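PDB 6DG5: interleukin-2 receptor subunit beta from Mus musculus, which probably serves as the beta subunit of the receptor for interleukin-2, binding the cytokine outside the cell and transducing its mitogenic signal. Local coordinates for residues B[105-110]-B[130-135]; B[10-15]-B[100-105]; B[42-47]-B[62-67]; B[176-181]-B[203-208]. All coordinates share one frame; numbering follows the deposited sequence.

Overall arrangement
The chain is all beta; contacts 1 and 2 meet where its two extracellular domains join: both include Leu105, and Arg106 of contact 1 bonds through its backbone to Tyr12 of contact 2. Contact 2 is buried and aromatic, built on a tyrosine among proline, phenylalanine and leucine. Contact 1 lies at the surface and combines aliphatic touches, a bridging water and a fucose. Contact 3 shares the sheet of contact 2: in hairpin 46-54/57-63 a tryptophan, a lysine chain and two leucines pack, partly buried, away from the turn. Contact 4, centred about 44 Å from contact 3, is regular strand pairing in the second domain, with a buried aromatic face and a polar outer one.

Contact 1: B[105-110]-B[130-135]. With FUC (alpha-L-fucopyranose), chain E.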
loop_
_atom_site.group_PDB
_atom_site.type_symbol
_atom_site.label_atom_id
_atom_site.label_comp_id
_atom_site.label_asym_id
_atom_site.label_seq_id
_atom_site.Cartn_x
_atom_site.Cartn_y
_atom_site.Cartn_z
ATOM N N LEU B 105 1.803 -14.286 8.207
ATOM C CA LEU B 105 1.583 -13.046 8.938
ATOM C C LEU B 105 0.405 -13.191 9.891
ATOM O O LEU B 105 -0.674 -13.642 9.491
ATOM C CB LEU B 105 1.335 -11.885 7.975
ATOM C CG LEU B 105 2.555 -11.311 7.255
ATOM C CD1 LEU B 105 2.128 -10.208 6.303
ATOM C CD2 LEU B 105 3.568 -10.789 8.259
ATOM N N ARG B 106 0.615 -12.803 11.148
ATOM C CA ARG B 106 -0.452 -12.752 12.149
ATOM C C ARG B 106 -0.202 -11.509 12.997
ATOM O O ARG B 106 0.586 -11.546 13.946
ATOM C CB ARG B 106 -0.491 -14.016 13.000
ATOM C CG ARG B 106 -1.882 -14.353 13.518
ATOM C CD ARG B 106 -1.925 -14.424 15.035
ATOM N NE ARG B 106 -1.910 -15.800 15.530
ATOM C CZ ARG B 106 -0.888 -16.353 16.173
ATOM N NH1 ARG B 106 -0.966 -17.612 16.589
ATOM N NH2 ARG B 106 0.209 -15.649 16.412
ATOM N N LEU B 107 -0.878 -10.416 12.650
ATOM C CA LEU B 107 -0.606 -9.120 13.252
ATOM C C LEU B 107 -1.025 -9.094 14.722
ATOM O O LEU B 107 -1.712 -9.986 15.226
ATOM C CB LEU B 107 -1.324 -8.015 12.479
ATOM C CG LEU B 107 -0.733 -7.657 11.114
ATOM C CD1 LEU B 107 -1.796 -7.085 10.188
ATOM C CD2 LEU B 107 0.399 -6.668 11.301
ATOM N N VAL B 108 -0.592 -8.043 15.411
ATOM C CA VAL B 108 -0.943 -7.835 16.811
ATOM C C VAL B 108 -2.383 -7.350 16.900
ATOM O O VAL B 108 -2.826 -6.524 16.093
ATOM C CB VAL B 108 0.036 -6.843 17.466
ATOM C CG1 VAL B 108 -0.490 -6.372 18.814
ATOM C CG2 VAL B 108 1.404 -7.485 17.624
ATOM N N ALA B 109 -3.117 -7.870 17.882
ATOM C CA ALA B 109 -4.531 -7.561 18.023
ATOM C C ALA B 109 -4.744 -6.057 18.185
ATOM O O ALA B 109 -3.886 -5.358 18.735
ATOM C CB ALA B 109 -5.114 -8.303 19.223
ATOM N N PRO B 110 -5.872 -5.530 17.706
ATOM C CA PRO B 110 -6.154 -4.100 17.892
ATOM C C PRO B 110 -6.319 -3.764 19.365
ATOM O O PRO B 110 -6.765 -4.586 20.167
ATOM C CB PRO B 110 -7.462 -3.890 17.118
ATOM C CG PRO B 110 -7.527 -5.035 16.162
ATOM C CD PRO B 110 -6.887 -6.187 16.868
ATOM N N SER B 130 -0.911 -1.439 16.297
ATOM C CA SER B 130 0.519 -1.383 16.561
ATOM C C SER B 130 1.226 -2.492 15.796
ATOM O O SER B 130 0.618 -3.491 15.405
ATOM C CB SER B 130 0.825 -1.510 18.061
ATOM O OG SER B 130 0.396 -0.365 18.775
ATOM N N GLN B 131 2.531 -2.294 15.588
ATOM C CA GLN B 131 3.406 -3.299 14.978
ATOM C C GLN B 131 2.928 -3.701 13.585
ATOM O O GLN B 131 3.009 -4.868 13.193
ATOM C CB GLN B 131 3.544 -4.528 15.879
ATOM C CG GLN B 131 4.614 -4.386 16.943
ATOM C CD GLN B 131 4.181 -4.948 18.277
ATOM O OE1 GLN B 131 4.504 -6.085 18.621
ATOM N NE2 GLN B 131 3.444 -4.151 19.039
ATOM N N VAL B 132 2.427 -2.731 12.828
ATOM C CA VAL B 132 2.000 -2.949 11.451
ATOM C C VAL B 132 3.076 -2.393 10.532
ATOM O O VAL B 132 3.420 -1.207 10.608
ATOM C CB VAL B 132 0.638 -2.296 11.170
ATOM C CG1 VAL B 132 0.211 -2.584 9.739
ATOM C CG2 VAL B 132 -0.403 -2.801 12.151
ATOM N N SER B 133 3.609 -3.248 9.665
ATOM C CA SER B 133 4.705 -2.849 8.798
ATOM C C SER B 133 4.224 -1.889 7.719
ATOM O O SER B 133 3.083 -1.957 7.256
ATOM C CB SER B 133 5.343 -4.074 8.148
ATOM O OG SER B 133 6.373 -3.696 7.252
ATOM N N HIS B 134 5.118 -0.980 7.322
ATOM C CA HIS B 134 4.851 -0.140 6.160
ATOM C C HIS B 134 4.701 -0.977 4.899
ATOM O O HIS B 134 4.040 -0.552 3.946
ATOM C CB HIS B 134 5.974 0.880 5.987
ATOM C CG HIS B 134 7.316 0.261 5.750
ATOM N ND1 HIS B 134 7.963 -0.498 6.701
ATOM C CD2 HIS B 134 8.132 0.284 4.670
ATOM C CE1 HIS B 134 9.120 -0.913 6.219
ATOM N NE2 HIS B 134 9.248 -0.449 4.989
ATOM N N TYR B 135 5.306 -2.170 4.883
ATOM C CA TYR B 135 5.175 -3.069 3.742
ATOM C C TYR B 135 3.721 -3.452 3.497
ATOM O O TYR B 135 3.294 -3.598 2.345
ATOM C CB TYR B 135 6.013 -4.327 3.971
ATOM C CG TYR B 135 7.510 -4.136 3.896
ATOM C CD1 TYR B 135 8.078 -3.266 2.975
ATOM C CD2 TYR B 135 8.356 -4.837 4.743
ATOM C CE1 TYR B 135 9.449 -3.098 2.903
ATOM C CE2 TYR B 135 9.725 -4.679 4.679
ATOM C CZ TYR B 135 10.269 -3.806 3.759
ATOM O OH TYR B 135 11.635 -3.649 3.700
HETATM C C1 FUC E . 1.714 -13.255 19.196
HETATM C C2 FUC E . 1.599 -12.550 17.819
HETATM C C3 FUC E . 0.136 -12.359 17.391
HETATM C C4 FUC E . -0.841 -12.451 18.585
HETATM C C5 FUC E . -0.661 -13.801 19.313
HETATM C C6 FUC E . -1.154 -13.786 20.755
HETATM O O2 FUC E . 2.324 -13.230 16.804
HETATM O O3 FUC E . -0.023 -11.083 16.787
HETATM O O4 FUC E . -0.675 -11.359 19.485
HETATM O O5 FUC E . 0.717 -14.251 19.342
HETATM O O HOH W 1 -2.207 -3.827 15.660
#
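Leu107 and Val108 meet Gln131 and Val132 in a surface contact between two loops: 105-110 leads from strand 91-99 to strand 111-118, while loop 130-135 follows strand 123-128. The side chains of Leu107 and Val132 cross at about a right angle, CD2 of the leucine 4.0 Å from CG2 of the valine. Val108 lays its CG2 methyl against the amide end of Gln131, 3.5 Å from OE1. Beside them one water joins the backbones, giving a proton to Val108 O and accepting from Ser130 N, 2.8 Å away. A fucose of the glycan lies against Arg106 to Val108: its O3 is 2.9 Å from Arg106 O and also within reach of Leu107 O, one proton for two acceptors. The Arg106 chain bends at chi2 and chi3; its guanidinium lies with one face against fucose C5 and with fucose O2 in plane at its edge, 3.2 Å from NH2. An alanine in place of Arg106 removes the guanidinium, and the fucose, losing its neighbours at C5 and O2, would probably be freer to shift. Further along, His134 and Tyr135 hydrogen-bond acidic side chains of another protein chain, as is typical of the interdomain elbow in type I cytokine receptors.

Contact 2: B[10-15]-B[100-105]; sequences CFYNSR and HPFDNL
Tyr12 and Leu105 form a single beta bridge where the end of strand 8-12, in the first domain's sheet, meets the linker to the second domain. Tyr12 N donates to Asn104 O at 2.9 Å, nearly along the C=O axis, and Asn104 ND2, which also bonds Ala1 O, reaches Cys10 O weakly. CG of Tyr12 stands anti to the backbone N (chi1 174°), and the ring beyond it lies against the 3-10 turn 101-103. There its edge points at the face of Phe102 in a T-shaped pair, centroids 5.6 Å apart and planes at 74°. CD2 of Tyr12 also meets Pro101 CB at 3.5 Å and Leu105 CD2 at 3.7 Å. Ser14 N sits over the ring's centre, and the hydroxyl donates to Arg15 O at 2.6 Å from above the carbonyl plane. An alanine at Tyr12 would probably open a gap beside Pro101 and Phe102 and leave Arg15 O without this donor. Such packing of a strand end on the linker is characteristic of the junction between the two domains of a cytokine receptor module.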
loop_
_atom_site.group_PDB
_atom_site.type_symbol
_atom_site.label_atom_id
_atom_site.label_comp_id
_atom_site.label_asym_id
_atom_site.label_seq_id
_atom_site.Cartn_x
_atom_site.Cartn_y
_atom_site.Cartn_z
ATOM N N CYS B 10 4.554 -21.303 12.741
ATOM C CA CYS B 10 5.189 -20.074 13.187
ATOM C C CYS B 10 4.499 -18.876 12.552
ATOM O O CYS B 10 3.996 -18.956 11.427
ATOM C CB CYS B 10 6.678 -20.062 12.839
ATOM S SG CYS B 10 7.634 -21.397 13.590
ATOM N N PHE B 11 4.481 -17.759 13.280
ATOM C CA PHE B 11 3.790 -16.559 12.834
ATOM C C PHE B 11 4.659 -15.333 13.065
ATOM O O PHE B 11 5.346 -15.226 14.084
ATOM C CB PHE B 11 2.445 -16.389 13.549
ATOM C CG PHE B 11 1.414 -17.396 13.135
ATOM C CD1 PHE B 11 0.878 -17.368 11.860
ATOM C CD2 PHE B 11 0.979 -18.368 14.019
ATOM C CE1 PHE B 11 -0.073 -18.292 11.469
ATOM C CE2 PHE B 11 0.026 -19.296 13.636
ATOM C CZ PHE B 11 -0.501 -19.256 12.359
ATOM N N TYR B 12 4.611 -14.410 12.110
ATOM C CA TYR B 12 5.416 -13.196 12.116
ATOM C C TYR B 12 4.491 -11.992 12.235
ATOM O O TYR B 12 3.534 -11.862 11.464
ATOM C CB TYR B 12 6.263 -13.124 10.840
ATOM C CG TYR B 12 7.053 -11.851 10.638
ATOM C CD1 TYR B 12 7.794 -11.292 11.671
ATOM C CD2 TYR B 12 7.086 -11.226 9.396
ATOM C CE1 TYR B 12 8.525 -10.131 11.482
ATOM C CE2 TYR B 12 7.819 -10.071 9.195
ATOM C CZ TYR B 12 8.533 -9.526 10.243
ATOM O OH TYR B 12 9.260 -8.374 10.047
ATOM N N ASN B 13 4.768 -11.125 13.208
ATOM C CA ASN B 13 3.920 -9.970 13.474
ATOM C C ASN B 13 4.174 -8.809 12.516
ATOM O O ASN B 13 3.677 -7.705 12.764
ATOM C CB ASN B 13 4.109 -9.500 14.921
ATOM C CG ASN B 13 5.384 -8.702 15.120
ATOM O OD1 ASN B 13 6.384 -8.917 14.434
ATOM N ND2 ASN B 13 5.355 -7.772 16.070
ATOM N N SER B 14 4.933 -9.045 11.443
ATOM C CA SER B 14 5.309 -8.080 10.411
ATOM C C SER B 14 6.295 -7.028 10.901
ATOM O O SER B 14 6.593 -6.085 10.161
ATOM C CB SER B 14 4.094 -7.375 9.793
ATOM O OG SER B 14 3.584 -6.390 10.672
ATOM N N ARG B 15 6.822 -7.159 12.117
ATOM C CA ARG B 15 7.848 -6.233 12.584
ATOM C C ARG B 15 9.094 -6.980 13.042
ATOM O O ARG B 15 10.015 -7.199 12.248
ATOM C CB ARG B 15 7.316 -5.346 13.712
ATOM C CG ARG B 15 6.563 -4.113 13.233
ATOM C CD ARG B 15 7.243 -3.486 12.026
ATOM N NE ARG B 15 7.038 -2.042 11.955
ATOM C CZ ARG B 15 7.350 -1.295 10.901
ATOM N NH1 ARG B 15 7.870 -1.858 9.819
ATOM N NH2 ARG B 15 7.134 0.012 10.925
ATOM N N HIS B 100 8.926 -18.615 5.407
ATOM C CA HIS B 100 8.806 -17.364 4.675
ATOM C C HIS B 100 7.975 -16.397 5.502
ATOM O O HIS B 100 6.773 -16.639 5.698
ATOM C CB HIS B 100 8.167 -17.595 3.310
ATOM C CG HIS B 100 8.995 -18.447 2.401
ATOM N ND1 HIS B 100 8.907 -19.823 2.382
ATOM C CD2 HIS B 100 9.943 -18.120 1.492
ATOM C CE1 HIS B 100 9.754 -20.305 1.491
ATOM N NE2 HIS B 100 10.395 -19.292 0.936
ATOM N N PRO B 101 8.556 -15.303 5.999
ATOM C CA PRO B 101 7.866 -14.515 7.034
ATOM C C PRO B 101 6.602 -13.827 6.549
ATOM O O PRO B 101 5.592 -13.835 7.263
ATOM C CB PRO B 101 8.937 -13.500 7.465
ATOM C CG PRO B 101 10.240 -14.090 7.018
ATOM C CD PRO B 101 9.924 -14.820 5.754
ATOM N N PHE B 102 6.622 -13.223 5.365
ATOM C CA PHE B 102 5.453 -12.483 4.905
ATOM C C PHE B 102 4.387 -13.374 4.283
ATOM O O PHE B 102 3.361 -12.860 3.828
ATOM C CB PHE B 102 5.879 -11.394 3.921
ATOM C CG PHE B 102 6.390 -10.155 4.591
ATOM C CD1 PHE B 102 7.689 -10.093 5.066
ATOM C CD2 PHE B 102 5.568 -9.055 4.760
ATOM C CE1 PHE B 102 8.160 -8.954 5.687
ATOM C CE2 PHE B 102 6.032 -7.913 5.378
ATOM C CZ PHE B 102 7.331 -7.863 5.844
ATOM N N ASP B 103 4.606 -14.687 4.253
ATOM C CA ASP B 103 3.558 -15.646 3.931
ATOM C C ASP B 103 2.916 -16.238 5.178
ATOM O O ASP B 103 1.953 -17.000 5.062
ATOM C CB ASP B 103 4.114 -16.770 3.050
ATOM C CG ASP B 103 4.627 -16.262 1.714
ATOM O OD1 ASP B 103 4.074 -15.269 1.199
ATOM O OD2 ASP B 103 5.589 -16.852 1.177
ATOM N N ASN B 104 3.424 -15.896 6.367
ATOM C CA ASN B 104 2.897 -16.380 7.641
ATOM C C ASN B 104 2.717 -15.179 8.573
ATOM O O ASN B 104 3.383 -15.062 9.603
ATOM C CB ASN B 104 3.823 -17.432 8.254
ATOM C CG ASN B 104 3.786 -18.754 7.506
ATOM O OD1 ASN B 104 4.182 -18.836 6.342
ATOM N ND2 ASN B 104 3.313 -19.799 8.176
ATOM N N LEU B 105 1.803 -14.286 8.207
ATOM C CA LEU B 105 1.583 -13.046 8.938
ATOM C C LEU B 105 0.405 -13.191 9.891
ATOM O O LEU B 105 -0.674 -13.642 9.491
ATOM C CB LEU B 105 1.335 -11.885 7.975
ATOM C CG LEU B 105 2.555 -11.311 7.255
ATOM C CD1 LEU B 105 2.128 -10.208 6.303
ATOM C CD2 LEU B 105 3.568 -10.789 8.259
#

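Contact 3: B[42-47]-B[62-67]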
loop_
_atom_site.group_PDB
_atom_site.type_symbol
_atom_site.label_atom_id
_atom_site.label_comp_id
_atom_site.label_asym_id
_atom_site.label_seq_id
_atom_site.Cartn_x
_atom_site.Cartn_y
_atom_site.Cartn_z
ATOM N N ARG B 42 20.629 -12.468 6.606
ATOM C CA ARG B 42 21.170 -11.891 7.825
ATOM C C ARG B 42 22.106 -12.879 8.509
ATOM O O ARG B 42 21.905 -14.095 8.449
ATOM C CB ARG B 42 20.045 -11.475 8.778
ATOM C CG ARG B 42 19.428 -10.138 8.410
ATOM C CD ARG B 42 17.988 -10.021 8.871
ATOM N NE ARG B 42 17.499 -8.655 8.720
ATOM C CZ ARG B 42 16.946 -8.179 7.610
ATOM N NH1 ARG B 42 16.800 -8.964 6.553
ATOM N NH2 ARG B 42 16.533 -6.920 7.560
ATOM N N HIS B 43 23.138 -12.341 9.156
ATOM C CA HIS B 43 24.175 -13.166 9.758
ATOM C C HIS B 43 23.826 -13.651 11.160
ATOM O O HIS B 43 24.564 -14.477 11.709
ATOM C CB HIS B 43 25.499 -12.394 9.803
ATOM C CG HIS B 43 26.120 -12.172 8.457
ATOM N ND1 HIS B 43 26.933 -11.093 8.185
ATOM C CD2 HIS B 43 26.060 -12.895 7.313
ATOM C CE1 HIS B 43 27.341 -11.156 6.930
ATOM N NE2 HIS B 43 26.826 -12.240 6.380
ATOM N N TRP B 44 22.730 -13.179 11.749
ATOM C CA TRP B 44 22.445 -13.534 13.129
ATOM C C TRP B 44 21.767 -14.900 13.223
ATOM O O TRP B 44 21.386 -15.516 12.223
ATOM C CB TRP B 44 21.586 -12.466 13.811
ATOM C CG TRP B 44 20.386 -11.993 13.039
ATOM C CD1 TRP B 44 20.232 -10.778 12.438
ATOM C CD2 TRP B 44 19.165 -12.710 12.806
ATOM N NE1 TRP B 44 18.999 -10.697 11.840
ATOM C CE2 TRP B 44 18.325 -11.871 12.049
ATOM C CE3 TRP B 44 18.704 -13.983 13.160
ATOM C CZ2 TRP B 44 17.052 -12.262 11.637
ATOM C CZ3 TRP B 44 17.441 -14.369 12.749
ATOM C CH2 TRP B 44 16.630 -13.512 11.996
ATOM N N ASN B 45 21.612 -15.362 14.462
ATOM C CA ASN B 45 21.014 -16.664 14.751
ATOM C C ASN B 45 20.318 -16.546 16.099
ATOM O O ASN B 45 20.986 -16.440 17.133
ATOM C CB ASN B 45 22.074 -17.762 14.763
ATOM C CG ASN B 45 21.496 -19.132 15.055
ATOM O OD1 ASN B 45 20.281 -19.331 15.004
ATOM N ND2 ASN B 45 22.365 -20.086 15.360
ATOM N N LYS B 46 18.987 -16.552 16.089
ATOM C CA LYS B 46 18.186 -16.290 17.277
ATOM C C LYS B 46 17.656 -17.589 17.878
ATOM O O LYS B 46 17.376 -18.557 17.165
ATOM C CB LYS B 46 17.022 -15.354 16.947
ATOM C CG LYS B 46 17.465 -13.955 16.543
ATOM C CD LYS B 46 17.966 -13.173 17.748
ATOM C CE LYS B 46 19.019 -12.147 17.357
ATOM N NZ LYS B 46 18.532 -11.178 16.337
ATOM N N THR B 47 17.514 -17.594 19.204
ATOM C CA THR B 47 17.140 -18.792 19.946
ATOM C C THR B 47 16.144 -18.446 21.047
ATOM O O THR B 47 16.127 -17.325 21.563
ATOM C CB THR B 47 18.367 -19.477 20.568
ATOM O OG1 THR B 47 19.132 -18.515 21.306
ATOM C CG2 THR B 47 19.242 -20.103 19.491
ATOM N N LEU B 62 10.595 -15.516 19.349
ATOM C CA LEU B 62 11.846 -15.010 18.790
ATOM C C LEU B 62 11.707 -13.503 18.617
ATOM O O LEU B 62 11.023 -13.033 17.705
ATOM C CB LEU B 62 12.159 -15.699 17.466
ATOM C CG LEU B 62 12.453 -17.198 17.529
ATOM C CD1 LEU B 62 12.031 -17.884 16.239
ATOM C CD2 LEU B 62 13.931 -17.433 17.803
ATOM N N ILE B 63 12.348 -12.742 19.498
ATOM C CA ILE B 63 12.348 -11.285 19.413
ATOM C C ILE B 63 13.533 -10.876 18.546
ATOM O O ILE B 63 14.689 -10.989 18.962
ATOM C CB ILE B 63 12.410 -10.633 20.799
ATOM C CG1 ILE B 63 11.136 -10.937 21.593
ATOM C CG2 ILE B 63 12.604 -9.131 20.669
ATOM C CD1 ILE B 63 11.260 -12.126 22.519
ATOM N N LEU B 64 13.247 -10.404 17.335
ATOM C CA LEU B 64 14.269 -10.173 16.320
ATOM C C LEU B 64 14.799 -8.744 16.288
ATOM O O LEU B 64 15.689 -8.453 15.482
ATOM C CB LEU B 64 13.724 -10.525 14.931
ATOM C CG LEU B 64 13.846 -11.965 14.432
ATOM C CD1 LEU B 64 12.910 -12.889 15.178
ATOM C CD2 LEU B 64 13.576 -12.020 12.940
ATOM N N GLY B 65 14.281 -7.842 17.124
ATOM C CA GLY B 65 14.666 -6.450 17.047
ATOM C C GLY B 65 14.742 -5.807 18.416
ATOM O O GLY B 65 14.339 -6.385 19.428
ATOM N N SER B 66 15.281 -4.588 18.424
ATOM C CA SER B 66 15.357 -3.777 19.632
ATOM C C SER B 66 14.112 -2.920 19.822
ATOM O O SER B 66 13.657 -2.734 20.953
ATOM C CB SER B 66 16.602 -2.887 19.593
ATOM N N PHE B 67 13.544 -2.383 18.714
ATOM C CA PHE B 67 12.310 -1.615 18.753
ATOM C C PHE B 67 11.116 -2.517 18.450
ATOM O O PHE B 67 11.259 -3.538 17.770
ATOM C CB PHE B 67 12.353 -0.476 17.734
ATOM C CG PHE B 67 13.657 0.269 17.703
ATOM C CD1 PHE B 67 14.045 1.066 18.767
ATOM C CD2 PHE B 67 14.488 0.187 16.597
ATOM C CE1 PHE B 67 15.246 1.754 18.737
ATOM C CE2 PHE B 67 15.689 0.873 16.559
ATOM C CZ PHE B 67 16.068 1.657 17.631
#
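Trp44 and Leu64 cross at about a right angle, the far corner of the indole meeting the end of the leucine. CD2 of Leu64 lies 3.5 Å from CH2 and 3.7 Å from CZ2 of Trp44, approaching the ring obliquely. The indole is itself held between two neighbours from its own segment. Arg42 CB lies 3.3 Å above one face, and Lys46 NZ 3.8 Å above the opposite face, both offset toward the rim. Lys46 attains this by bending at chi2 and chi4 (-73° and 58°), which folds its chain back beside the tryptophan. Nearer the strands, CD2 of Leu62 rests on the Lys46 backbone, 3.7 Å from O, and 3.8 Å from Lys46 CB. Arg42 turns its guanidinium elsewhere, to a salt bridge with Asp77 and a hydrogen bond to a polar side chain of another protein chain. Leu62 also touches Ala37 of strand 33-39. The contact lies at the open end of the beta hairpin of strands 46-54 and 57-63, in the sheet of the first receptor domain.

Contact 4: B[176-181]-B[203-208]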
loop_
_atom_site.group_PDB
_atom_site.type_symbol
_atom_site.label_atom_id
_atom_site.label_comp_id
_atom_site.label_asym_id
_atom_site.label_seq_id
_atom_site.Cartn_x
_atom_site.Cartn_y
_atom_site.Cartn_z
ATOM N N SER B 176 -30.999 1.428 25.994
ATOM C CA SER B 176 -30.700 0.877 27.317
ATOM C C SER B 176 -30.358 -0.610 27.228
ATOM O O SER B 176 -30.929 -1.451 27.923
ATOM C CB SER B 176 -31.856 1.122 28.289
ATOM O OG SER B 176 -33.035 0.459 27.871
ATOM N N THR B 177 -29.414 -0.929 26.346
ATOM C CA THR B 177 -28.981 -2.299 26.114
ATOM C C THR B 177 -27.461 -2.345 26.095
ATOM O O THR B 177 -26.814 -1.461 25.526
ATOM C CB THR B 177 -29.548 -2.841 24.795
ATOM O OG1 THR B 177 -30.980 -2.787 24.833
ATOM C CG2 THR B 177 -29.107 -4.277 24.567
ATOM N N SER B 178 -26.895 -3.373 26.724
ATOM C CA SER B 178 -25.452 -3.508 26.873
ATOM C C SER B 178 -24.893 -4.448 25.811
ATOM O O SER B 178 -25.408 -5.554 25.619
ATOM C CB SER B 178 -25.101 -4.028 28.268
ATOM O OG SER B 178 -25.570 -3.148 29.274
ATOM N N TYR B 179 -23.832 -4.009 25.138
ATOM C CA TYR B 179 -23.186 -4.775 24.084
ATOM C C TYR B 179 -21.711 -4.977 24.405
ATOM O O TYR B 179 -21.134 -4.289 25.252
ATOM C CB TYR B 179 -23.314 -4.074 22.724
ATOM C CG TYR B 179 -24.728 -3.762 22.292
ATOM C CD1 TYR B 179 -25.357 -2.592 22.697
ATOM C CD2 TYR B 179 -25.427 -4.627 21.459
ATOM C CE1 TYR B 179 -26.645 -2.298 22.296
ATOM C CE2 TYR B 179 -26.715 -4.339 21.049
ATOM C CZ TYR B 179 -27.320 -3.175 21.473
ATOM O OH TYR B 179 -28.602 -2.891 21.068
ATOM N N GLU B 180 -21.100 -5.926 23.697
ATOM C CA GLU B 180 -19.675 -6.205 23.791
ATOM C C GLU B 180 -19.123 -6.366 22.383
ATOM O O GLU B 180 -19.758 -6.990 21.528
ATOM C CB GLU B 180 -19.408 -7.468 24.625
ATOM C CG GLU B 180 -18.205 -7.373 25.558
ATOM C CD GLU B 180 -18.144 -8.525 26.551
ATOM O OE1 GLU B 180 -19.115 -9.308 26.618
ATOM O OE2 GLU B 180 -17.124 -8.647 27.265
ATOM N N VAL B 181 -17.947 -5.793 22.137
ATOM C CA VAL B 181 -17.389 -5.703 20.790
ATOM C C VAL B 181 -15.917 -6.095 20.811
ATOM O O VAL B 181 -15.162 -5.668 21.690
ATOM C CB VAL B 181 -17.567 -4.282 20.208
ATOM C CG1 VAL B 181 -16.624 -4.057 19.038
ATOM C CG2 VAL B 181 -19.004 -4.074 19.765
ATOM N N THR B 203 -17.129 -3.205 26.484
ATOM C CA THR B 203 -18.512 -3.296 26.930
ATOM C C THR B 203 -19.104 -1.897 27.048
ATOM O O THR B 203 -18.546 -1.038 27.739
ATOM C CB THR B 203 -18.604 -4.023 28.272
ATOM O OG1 THR B 203 -17.757 -5.179 28.247
ATOM C CG2 THR B 203 -20.032 -4.460 28.539
ATOM N N PHE B 204 -20.231 -1.674 26.374
ATOM C CA PHE B 204 -20.893 -0.379 26.378
ATOM C C PHE B 204 -22.401 -0.574 26.412
ATOM O O PHE B 204 -22.923 -1.595 25.954
ATOM C CB PHE B 204 -20.494 0.464 25.154
ATOM C CG PHE B 204 -20.863 -0.158 23.835
ATOM C CD1 PHE B 204 -20.034 -1.094 23.238
ATOM C CD2 PHE B 204 -22.031 0.205 23.183
ATOM C CE1 PHE B 204 -20.369 -1.665 22.022
ATOM C CE2 PHE B 204 -22.371 -0.362 21.967
ATOM C CZ PHE B 204 -21.537 -1.297 21.386
ATOM N N ARG B 205 -23.099 0.422 26.958
ATOM C CA ARG B 205 -24.549 0.390 27.089
ATOM C C ARG B 205 -25.144 1.648 26.472
ATOM O O ARG B 205 -24.651 2.758 26.705
ATOM C CB ARG B 205 -24.974 0.269 28.558
ATOM C CG ARG B 205 -26.477 0.173 28.768
ATOM C CD ARG B 205 -26.819 0.006 30.240
ATOM N NE ARG B 205 -28.262 -0.031 30.464
ATOM C CZ ARG B 205 -28.985 -1.146 30.496
ATOM N NH1 ARG B 205 -28.401 -2.323 30.321
ATOM N NH2 ARG B 205 -30.292 -1.084 30.705
ATOM N N THR B 206 -26.207 1.471 25.693
ATOM C CA THR B 206 -26.844 2.579 25.003
ATOM C C THR B 206 -27.662 3.430 25.972
ATOM O O THR B 206 -28.079 2.980 27.043
ATOM C CB THR B 206 -27.744 2.062 23.879
ATOM O OG1 THR B 206 -28.518 0.957 24.358
ATOM C CG2 THR B 206 -26.907 1.616 22.693
ATOM N N ARG B 207 -27.884 4.683 25.577
ATOM C CA ARG B 207 -28.662 5.604 26.394
ATOM C C ARG B 207 -30.110 5.129 26.479
ATOM O O ARG B 207 -30.679 4.692 25.473
ATOM C CB ARG B 207 -28.601 7.015 25.804
ATOM C CG ARG B 207 -29.312 8.085 26.620
ATOM C CD ARG B 207 -29.337 9.424 25.893
ATOM N NE ARG B 207 -28.020 10.055 25.831
ATOM C CZ ARG B 207 -27.590 10.974 26.691
ATOM N NH1 ARG B 207 -28.374 11.371 27.684
ATOM N NH2 ARG B 207 -26.379 11.497 26.560
ATOM N N PRO B 208 -30.728 5.187 27.657
ATOM C CA PRO B 208 -32.106 4.701 27.792
ATOM C C PRO B 208 -33.095 5.569 27.030
ATOM O O PRO B 208 -32.860 6.754 26.779
ATOM C CB PRO B 208 -32.361 4.765 29.303
ATOM C CG PRO B 208 -31.394 5.788 29.800
ATOM C CD PRO B 208 -30.174 5.628 28.947
#
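Strands 178-181 and 203-205 run antiparallel at 150°, with Tyr179 and Phe204 as the hydrogen-bonded pair and Ser178-Arg205 and Glu180-Thr203 as non-hydrogen-bonded pairs. Tyr179 N donates to Phe204 O at 2.7 Å and Phe204 N returns the bond to Tyr179 O at 3.0 Å. On the face these two share, Tyr179 CB lies over the Phe204 ring in a CH-pi contact, 4.0 Å from its centroid, while Val181 CG2 comes in plane at the ring edge, 3.6 Å from CE1. CG of Phe204 sits between its backbone N and carbonyl carbon (chi1 61°), and the ring beyond lies on the Tyr179 side. The two aromatic planes are 25° apart but slid past one another and barely overlap. On the other face, Arg205 extends fully from CG to NE and donates from NH1 to Ser178 OG at 3.1 Å, the hydroxyl lying in the guanidinium plane. One face of that group covers the Ser176-Thr177 peptide, with Ser176 C 3.5 Å above the plane. Beyond the strands, Thr206 OG1 accepts from Thr177 N at 2.9 Å and also bonds Ile174 O. Strand 178-187 lies between 140-148, whose Arg147 forms a salt bridge with Glu180, and the edge strand 202-205; Phe204 packs against strands 111-118 and 123-128 of the second sheet, in the core of the fibronectin type III sandwich.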